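Local coordinates for response regulator (Vibrio cholerae O1 biovar El Tor, PDB 7KPO), which probably binds DNA, as the DNA-binding domain of the sensor histidine kinase ChiS, consistent with a role in gene regulation, at residues S30-R42 against T49-I61. Numbering follows the deposited sequence.
Sequences SKFTFAEQSGLWR and TLQTRTLDKYLRI. With FMT (formic acid), chain H.
Lys31 reaches across to Asp56, its NZ 2.7 Å from Asp56 OD1 in a salt bridge. The lysine chain runs out past Leu55 CD2 and bends at chi3 (62°), bringing the ammonium above the carboxylate plane; Thr52 OG1 donates to the same oxygen from the opposite face, so OD1 is gripped by two donors. Phe32 CE2 lies 4.0 Å from Leu50 CB, an apolar contact made at a slant to the ring. Phe34 takes Leu55 CD2 at its ring edge, and Ala35, one turn on from Lys31, packs its CB 3.5 Å from Thr52 CG2. Trp41 makes the second main set of contacts. Leu55 CD1 sits over one face of the indole in a CH-pi contact, 3.7 Å from the five-membered-ring centroid, while the six-membered ring turns its edge to the face of Tyr58 (centroids 4.9 Å apart, planes at 64°). Trp41 NE1 is hydrogen-bonded to Ser76 OG, tying the indole to helix 70-83. At Arg42 the backbone N donates almost straight (177°) to O1 of a bound formic acid, whose O2 accepts from Thr54 OG1; one water links Arg42 O, Leu55 N and that O1. Leu55, which also touches Met16 of helix 2-27, thus joins helix 31-38 and Trp41 to helix 53-57, within a mainly helical DNA-binding domain that carries the antiparallel hairpin 44-46/49-51.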
loop_
_atom_site.group_PDB
_atom_site.type_symbol
_atom_site.label_atom_id
_atom_site.label_comp_id
_atom_site.label_asym_id
_atom_site.label_seq_id
_atom_site.Cartn_x
_atom_site.Cartn_y
_atom_site.Cartn_z
ATOM N N SER A 30 -0.269 17.544 -10.730
ATOM C CA SER A 30 -0.693 18.585 -9.760
ATOM C C SER A 30 -1.800 18.105 -8.819
ATOM O O SER A 30 -2.404 17.044 -9.057
ATOM C CB SER A 30 -1.189 19.777 -10.521
ATOM O OG SER A 30 -2.341 19.424 -11.283
ATOM N N LYS A 31 -2.055 18.912 -7.790
ATOM C CA LYS A 31 -3.196 18.710 -6.866
ATOM C C LYS A 31 -4.473 18.781 -7.707
ATOM O O LYS A 31 -5.380 17.951 -7.527
ATOM C CB LYS A 31 -3.188 19.802 -5.797
ATOM C CG LYS A 31 -4.449 19.899 -4.950
ATOM C CD LYS A 31 -4.437 21.069 -3.986
ATOM C CE LYS A 31 -4.359 22.409 -4.694
ATOM N NZ LYS A 31 -4.240 23.539 -3.745
ATOM N N PHE A 32 -4.516 19.745 -8.624
ATOM C CA PHE A 32 -5.691 19.891 -9.513
ATOM C C PHE A 32 -5.978 18.559 -10.203
ATOM O O PHE A 32 -7.182 18.183 -10.247
ATOM C CB PHE A 32 -5.460 20.973 -10.567
ATOM C CG PHE A 32 -6.541 21.026 -11.612
ATOM C CD1 PHE A 32 -6.493 20.203 -12.725
ATOM C CD2 PHE A 32 -7.620 21.880 -11.466
ATOM C CE1 PHE A 32 -7.499 20.238 -13.678
ATOM C CE2 PHE A 32 -8.620 21.922 -12.426
ATOM C CZ PHE A 32 -8.557 21.102 -13.529
ATOM N N THR A 33 -4.926 17.915 -10.739
ATOM C CA THR A 33 -5.032 16.634 -11.488
ATOM C C THR A 33 -5.505 15.518 -10.553
ATOM O O THR A 33 -6.290 14.667 -11.003
ATOM C CB THR A 33 -3.718 16.299 -12.196
ATOM O OG1 THR A 33 -3.531 17.341 -13.151
ATOM C CG2 THR A 33 -3.744 14.952 -12.882
ATOM N N PHE A 34 -5.003 15.482 -9.323
ATOM C CA PHE A 34 -5.522 14.467 -8.379
ATOM C C PHE A 34 -7.051 14.605 -8.277
ATOM O O PHE A 34 -7.759 13.591 -8.378
ATOM C CB PHE A 34 -4.871 14.611 -7.003
ATOM C CG PHE A 34 -5.743 14.041 -5.920
ATOM C CD1 PHE A 34 -5.984 12.680 -5.845
ATOM C CD2 PHE A 34 -6.388 14.880 -5.031
ATOM C CE1 PHE A 34 -6.837 12.167 -4.883
ATOM C CE2 PHE A 34 -7.234 14.365 -4.065
ATOM C CZ PHE A 34 -7.454 13.011 -3.992
ATOM N N ALA A 35 -7.539 15.831 -8.089
ATOM C CA ALA A 35 -8.994 16.070 -7.924
ATOM C C ALA A 35 -9.751 15.703 -9.193
ATOM O O ALA A 35 -10.761 15.002 -9.117
ATOM C CB ALA A 35 -9.230 17.540 -7.592
ATOM N N GLU A 36 -9.254 16.198 -10.313
ATOM C CA GLU A 36 -9.936 16.004 -11.603
ATOM C C GLU A 36 -9.933 14.526 -12.010
ATOM O O GLU A 36 -11.000 14.008 -12.382
ATOM C CB GLU A 36 -9.234 16.874 -12.641
ATOM C CG GLU A 36 -9.864 16.774 -14.002
ATOM C CD GLU A 36 -11.319 17.193 -14.027
ATOM O OE1 GLU A 36 -11.661 18.180 -13.335
ATOM O OE2 GLU A 36 -12.107 16.522 -14.720
ATOM N N GLN A 37 -8.777 13.869 -11.924
ATOM C CA GLN A 37 -8.683 12.460 -12.381
ATOM C C GLN A 37 -9.453 11.535 -11.428
ATOM O O GLN A 37 -10.153 10.632 -11.917
ATOM C CB GLN A 37 -7.213 12.062 -12.506
ATOM C CG GLN A 37 -6.996 10.864 -13.416
ATOM C CD GLN A 37 -7.320 11.156 -14.866
ATOM O OE1 GLN A 37 -7.358 12.309 -15.307
ATOM N NE2 GLN A 37 -7.541 10.100 -15.636
ATOM N N SER A 38 -9.340 11.759 -10.117
ATOM C CA SER A 38 -10.027 10.878 -9.136
ATOM C C SER A 38 -11.533 11.150 -9.098
ATOM O O SER A 38 -12.281 10.235 -8.722
ATOM C CB SER A 38 -9.461 11.064 -7.755
ATOM O OG SER A 38 -9.855 12.315 -7.201
ATOM N N GLY A 39 -11.935 12.384 -9.408
ATOM C CA GLY A 39 -13.344 12.796 -9.295
ATOM C C GLY A 39 -13.761 12.968 -7.840
ATOM O O GLY A 39 -14.955 13.169 -7.587
ATOM N N LEU A 40 -12.808 12.954 -6.908
ATOM C CA LEU A 40 -13.187 13.022 -5.470
ATOM C C LEU A 40 -13.441 14.457 -5.005
ATOM O O LEU A 40 -14.099 14.608 -3.961
ATOM C CB LEU A 40 -12.082 12.368 -4.637
ATOM C CG LEU A 40 -11.975 10.855 -4.795
ATOM C CD1 LEU A 40 -10.712 10.338 -4.137
ATOM C CD2 LEU A 40 -13.199 10.158 -4.220
ATOM N N TRP A 41 -12.928 15.452 -5.729
ATOM C CA TRP A 41 -13.084 16.869 -5.319
ATOM C C TRP A 41 -13.436 17.695 -6.542
ATOM O O TRP A 41 -12.905 17.411 -7.628
ATOM C CB TRP A 41 -11.805 17.389 -4.658
ATOM C CG TRP A 41 -11.371 16.580 -3.480
ATOM C CD1 TRP A 41 -10.534 15.505 -3.493
ATOM C CD2 TRP A 41 -11.763 16.776 -2.109
ATOM N NE1 TRP A 41 -10.374 15.016 -2.226
ATOM C CE2 TRP A 41 -11.115 15.775 -1.358
ATOM C CE3 TRP A 41 -12.598 17.685 -1.450
ATOM C CZ2 TRP A 41 -11.264 15.672 0.020
ATOM C CZ3 TRP A 41 -12.747 17.579 -0.084
ATOM C CH2 TRP A 41 -12.088 16.583 0.638
ATOM N N ARG A 42 -14.282 18.697 -6.345
ATOM C CA ARG A 42 -14.756 19.554 -7.448
ATOM C C ARG A 42 -13.761 20.664 -7.776
ATOM O O ARG A 42 -12.954 21.089 -6.920
ATOM C CB ARG A 42 -16.140 20.120 -7.135
ATOM C CG ARG A 42 -17.239 19.070 -7.145
ATOM C CD ARG A 42 -18.610 19.708 -7.169
ATOM N NE ARG A 42 -18.798 20.479 -8.393
ATOM C CZ ARG A 42 -19.856 21.240 -8.658
ATOM N NH1 ARG A 42 -20.837 21.349 -7.777
ATOM N NH2 ARG A 42 -19.925 21.897 -9.804
ATOM N N THR A 49 -9.810 31.753 -12.282
ATOM C CA THR A 49 -8.764 30.689 -12.261
ATOM C C THR A 49 -9.376 29.382 -11.735
ATOM O O THR A 49 -10.194 29.464 -10.796
ATOM C CB THR A 49 -7.569 31.117 -11.394
ATOM O OG1 THR A 49 -7.057 32.351 -11.896
ATOM C CG2 THR A 49 -6.456 30.092 -11.360
ATOM N N LEU A 50 -9.000 28.233 -12.313
ATOM C CA LEU A 50 -9.535 26.921 -11.839
ATOM C C LEU A 50 -8.899 26.592 -10.487
ATOM O O LEU A 50 -7.662 26.659 -10.384
ATOM C CB LEU A 50 -9.245 25.806 -12.850
ATOM C CG LEU A 50 -9.953 25.913 -14.201
ATOM C CD1 LEU A 50 -9.627 24.707 -15.068
ATOM C CD2 LEU A 50 -11.460 26.040 -14.030
ATOM N N GLN A 51 -9.723 26.242 -9.499
ATOM C CA GLN A 51 -9.207 25.936 -8.140
ATOM C C GLN A 51 -9.976 24.763 -7.529
ATOM O O GLN A 51 -11.182 24.631 -7.795
ATOM C CB GLN A 51 -9.386 27.132 -7.199
ATOM C CG GLN A 51 -8.747 28.431 -7.675
ATOM C CD GLN A 51 -7.238 28.421 -7.649
ATOM O OE1 GLN A 51 -6.604 27.497 -7.147
ATOM N NE2 GLN A 51 -6.645 29.480 -8.175
ATOM N N THR A 52 -9.282 23.950 -6.735
ATOM C CA THR A 52 -9.915 22.847 -5.962
ATOM C C THR A 52 -10.328 23.509 -4.645
ATOM O O THR A 52 -9.756 23.194 -3.610
ATOM C CB THR A 52 -8.950 21.666 -5.834
ATOM O OG1 THR A 52 -7.723 22.139 -5.278
ATOM C CG2 THR A 52 -8.657 21.008 -7.161
ATOM N N ARG A 53 -11.306 24.402 -4.737
ATOM C CA ARG A 53 -11.737 25.274 -3.609
ATOM C C ARG A 53 -12.025 24.486 -2.323
ATOM O O ARG A 53 -11.518 24.917 -1.268
ATOM C CB ARG A 53 -12.955 26.100 -4.030
ATOM C CG ARG A 53 -13.311 27.219 -3.061
ATOM C CD ARG A 53 -14.510 28.001 -3.558
ATOM N NE ARG A 53 -15.696 27.162 -3.638
ATOM C CZ ARG A 53 -16.831 27.515 -4.225
ATOM N NH1 ARG A 53 -17.854 26.680 -4.238
ATOM N NH2 ARG A 53 -16.935 28.696 -4.809
ATOM N N THR A 54 -12.819 23.424 -2.392
ATOM C CA THR A 54 -13.149 22.703 -1.134
ATOM C C THR A 54 -11.948 21.888 -0.642
ATOM O O THR A 54 -11.655 21.934 0.564
ATOM C CB THR A 54 -14.410 21.859 -1.313
ATOM O OG1 THR A 54 -15.422 22.720 -1.831
ATOM C CG2 THR A 54 -14.862 21.230 -0.015
ATOM N N LEU A 55 -11.287 21.156 -1.536
ATOM C CA LEU A 55 -10.090 20.375 -1.134
ATOM C C LEU A 55 -9.089 21.293 -0.418
ATOM O O LEU A 55 -8.514 20.891 0.600
ATOM C CB LEU A 55 -9.461 19.776 -2.394
ATOM C CG LEU A 55 -8.105 19.096 -2.209
ATOM C CD1 LEU A 55 -8.186 17.957 -1.200
ATOM C CD2 LEU A 55 -7.580 18.596 -3.549
ATOM N N ASP A 56 -8.902 22.506 -0.931
ATOM C CA ASP A 56 -7.895 23.434 -0.352
ATOM C C ASP A 56 -8.202 23.716 1.120
ATOM O O ASP A 56 -7.256 23.948 1.879
ATOM C CB ASP A 56 -7.827 24.730 -1.156
ATOM C CG ASP A 56 -7.272 24.557 -2.558
ATOM O OD1 ASP A 56 -6.803 23.447 -2.879
ATOM O OD2 ASP A 56 -7.297 25.542 -3.312
ATOM N N LYS A 57 -9.472 23.688 1.509
ATOM C CA LYS A 57 -9.854 23.983 2.918
ATOM C C LYS A 57 -9.313 22.903 3.861
ATOM O O LYS A 57 -9.131 23.196 5.049
ATOM C CB LYS A 57 -11.377 24.067 3.055
ATOM C CG LYS A 57 -12.021 25.216 2.293
ATOM C CD LYS A 57 -13.523 25.280 2.429
ATOM C CE LYS A 57 -14.116 26.432 1.649
ATOM N NZ LYS A 57 -15.587 26.505 1.808
ATOM N N TYR A 58 -9.040 21.707 3.346
ATOM C CA TYR A 58 -8.587 20.565 4.178
ATOM C C TYR A 58 -7.077 20.600 4.413
ATOM O O TYR A 58 -6.580 19.722 5.128
ATOM C CB TYR A 58 -8.988 19.251 3.503
ATOM C CG TYR A 58 -10.455 18.928 3.619
ATOM C CD1 TYR A 58 -11.414 19.633 2.914
ATOM C CD2 TYR A 58 -10.884 17.897 4.434
ATOM C CE1 TYR A 58 -12.763 19.329 3.025
ATOM C CE2 TYR A 58 -12.227 17.584 4.563
ATOM C CZ TYR A 58 -13.173 18.305 3.864
ATOM O OH TYR A 58 -14.496 17.984 3.982
ATOM N N LEU A 59 -6.388 21.621 3.902
ATOM C CA LEU A 59 -4.904 21.634 3.979
ATOM C C LEU A 59 -4.421 22.531 5.119
ATOM O O LEU A 59 -3.204 22.606 5.313
ATOM C CB LEU A 59 -4.347 22.062 2.618
ATOM C CG LEU A 59 -4.859 21.246 1.424
ATOM C CD1 LEU A 59 -4.204 21.703 0.130
ATOM C CD2 LEU A 59 -4.647 19.751 1.636
ATOM N N ARG A 60 -5.344 23.158 5.849
ATOM C CA ARG A 60 -5.001 24.019 7.009
ATOM C C ARG A 60 -6.058 23.789 8.086
ATOM O O ARG A 60 -7.256 23.745 7.757
ATOM C CB ARG A 60 -4.957 25.507 6.634
ATOM C CG ARG A 60 -3.903 25.860 5.595
ATOM C CD ARG A 60 -3.841 27.329 5.202
ATOM N NE ARG A 60 -3.333 28.236 6.233
ATOM C CZ ARG A 60 -4.032 29.186 6.861
ATOM N NH1 ARG A 60 -5.306 29.404 6.572
ATOM N NH2 ARG A 60 -3.435 29.943 7.768
ATOM N N ILE A 61 -5.637 23.698 9.340
ATOM C CA ILE A 61 -6.637 23.489 10.421
ATOM C C ILE A 61 -7.582 24.700 10.494
ATOM O O ILE A 61 -8.754 24.497 10.815
ATOM C CB ILE A 61 -5.927 23.198 11.759
ATOM C CG1 ILE A 61 -6.885 22.615 12.798
ATOM C CG2 ILE A 61 -5.203 24.422 12.302
ATOM C CD1 ILE A 61 -7.504 21.288 12.405
HETATM C C FMT H . -16.368 19.611 -3.286
HETATM O O1 FMT H . -15.220 19.328 -3.575
HETATM O O2 FMT H . -16.906 20.817 -3.349
HETATM O O HOH W 1 -12.818 21.048 -4.181
#